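Mitochondrial dynamics protein MID49 (Mus musculus, PDB 4WOY) promotes mitochondrial fission from the outer membrane by recruiting the dynamin-related GTPase Drp1 to the mitochondrial surface and regulating its activity. Local coordinates at residues Glu131-Arg134 and Lys135-Ala139. The protein carries 1 engineered substitution. Numbering follows the deposited sequence.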
loop_
_atom_site.group_PDB
_atom_site.type_symbol
_atom_site.label_atom_id
_atom_site.label_comp_id
_atom_site.label_asym_id
_atom_site.label_seq_id
_atom_site.Cartn_x
_atom_site.Cartn_y
_atom_site.Cartn_z
ATOM N N GLU A 131 -6.395 18.132 -1.293
ATOM C CA GLU A 131 -6.676 19.325 -0.482
ATOM C C GLU A 131 -8.091 19.275 0.129
ATOM O O GLU A 131 -8.289 19.606 1.294
ATOM C CB GLU A 131 -6.575 20.600 -1.335
ATOM C CG GLU A 131 -5.237 20.876 -1.986
ATOM C CD GLU A 131 -5.284 22.112 -2.904
ATOM O OE1 GLU A 131 -6.397 22.427 -3.395
ATOM O OE2 GLU A 131 -4.218 22.734 -3.158
ATOM N N LEU A 132 -9.068 18.850 -0.668
ATOM C CA LEU A 132 -10.446 18.803 -0.213
ATOM C C LEU A 132 -10.634 17.803 0.915
ATOM O O LEU A 132 -11.239 18.106 1.915
ATOM C CB LEU A 132 -11.389 18.454 -1.363
ATOM C CG LEU A 132 -12.866 18.404 -0.938
ATOM C CD1 LEU A 132 -13.456 19.791 -0.873
ATOM C CD2 LEU A 132 -13.661 17.488 -1.843
ATOM N N LEU A 133 -10.137 16.596 0.737
ATOM C CA LEU A 133 -10.315 15.573 1.758
ATOM C C LEU A 133 -9.492 15.848 3.021
ATOM O O LEU A 133 -9.945 15.553 4.129
ATOM C CB LEU A 133 -9.980 14.197 1.186
ATOM C CG LEU A 133 -10.338 12.999 2.062
ATOM C CD1 LEU A 133 -11.779 13.048 2.624
ATOM C CD2 LEU A 133 -10.078 11.735 1.279
ATOM N N ARG A 134 -8.301 16.429 2.858
ATOM C CA ARG A 134 -7.477 16.785 4.002
ATOM C C ARG A 134 -8.215 17.804 4.864
ATOM O O ARG A 134 -8.196 17.723 6.096
ATOM C CB ARG A 134 -6.112 17.330 3.566
ATOM C CG ARG A 134 -5.129 17.586 4.739
ATOM C CD ARG A 134 -3.679 17.471 4.302
ATOM N NE ARG A 134 -3.507 18.139 3.021
ATOM C CZ ARG A 134 -2.962 17.575 1.949
ATOM N NH1 ARG A 134 -2.500 16.327 2.008
ATOM N NH2 ARG A 134 -2.872 18.267 0.816
ATOM N N LYS A 135 -8.863 18.759 4.208
ATOM C CA LYS A 135 -9.608 19.791 4.908
ATOM C C LYS A 135 -10.825 19.220 5.630
ATOM O O LYS A 135 -11.087 19.567 6.774
ATOM C CB LYS A 135 -10.053 20.880 3.926
ATOM C CG LYS A 135 -10.649 22.114 4.604
ATOM C CD LYS A 135 -11.029 23.211 3.594
ATOM C CE LYS A 135 -9.888 24.207 3.378
ATOM N NZ LYS A 135 -10.296 25.388 2.562
ATOM N N ALA A 136 -11.538 18.309 4.974
ATOM C CA ALA A 136 -12.706 17.658 5.576
ATOM C C ALA A 136 -12.328 16.768 6.763
ATOM O O ALA A 136 -13.003 16.748 7.781
ATOM C CB ALA A 136 -13.454 16.844 4.521
ATOM N N LEU A 137 -11.242 16.028 6.614
ATOM C CA LEU A 137 -10.801 15.120 7.649
ATOM C C LEU A 137 -10.390 15.916 8.880
ATOM O O LEU A 137 -10.788 15.605 10.010
ATOM C CB LEU A 137 -9.621 14.286 7.156
ATOM C CG LEU A 137 -9.929 13.130 6.207
ATOM C CD1 LEU A 137 -8.648 12.364 5.923
ATOM C CD2 LEU A 137 -11.009 12.217 6.694
ATOM N N SER A 138 -9.613 16.968 8.651
ATOM C CA SER A 138 -8.947 17.668 9.738
ATOM C C SER A 138 -9.798 18.742 10.398
ATOM O O SER A 138 -9.618 19.046 11.574
ATOM C CB SER A 138 -7.650 18.292 9.221
ATOM O OG SER A 138 -6.813 18.675 10.293
ATOM N N ALA A 139 -10.729 19.322 9.655
ATOM C CA ALA A 139 -11.488 20.434 10.204
ATOM C C ALA A 139 -13.008 20.222 10.186
ATOM O O ALA A 139 -13.753 21.005 10.775
ATOM C CB ALA A 139 -11.123 21.719 9.457
#
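Leu133 and Leu137, one helical turn apart, meet where CD1 of Leu133 lies 4.0 Å from CG of Leu137, the two branched side chains crossing at a slant. Their first torsions differ: Leu133 swings CG to the side opposite its own N (chi1 -170°), whereas Leu137 keeps CG beside N (chi1 -77°), and with these settings the branch point of Leu137 comes within van der Waals range of Leu133 CD1. The same turn brings Leu137 CG 3.2 Å from Leu133 O, to which Leu137 N donates over 2.8 Å. Both leucines are buried, and their branched, purely apolar ends suit a face pressed against Val178 of strand 173-182; Leu133 also touches Met180, and Leu137 reaches Leu35 of helix 18-42. Ala136 CB lies 3.6 Å from Leu132 O, as helix geometry dictates; its small side chain suits a buried place against Tyr38 of helix 18-42. Away from this apolar face, Lys135 is solvent-exposed; its CB sits 3.4 Å from Glu131 O, while the long chain carries the ammonium away from the turn. Arg134 bends at chi3 (43°), carrying its guanidinium back toward the helix N-terminus, weakly linked to Ser160 O and Glu198; a long, flexible cation suits this partly exposed edge. Beneath the side chains the i to i+4 ladder runs on, Ser138 N giving its hydrogen to Arg134 O at an N-to-O distance of 3.0 Å. Such an i, i+4 leucine pair, with an alanine beside it on the buried side and charged residues bordering it, is characteristic of an amphipathic helix; here helix 126-139 packs against the mixed sheet of the nucleotidyltransferase-like domain in MID49's predicted cytosolic part.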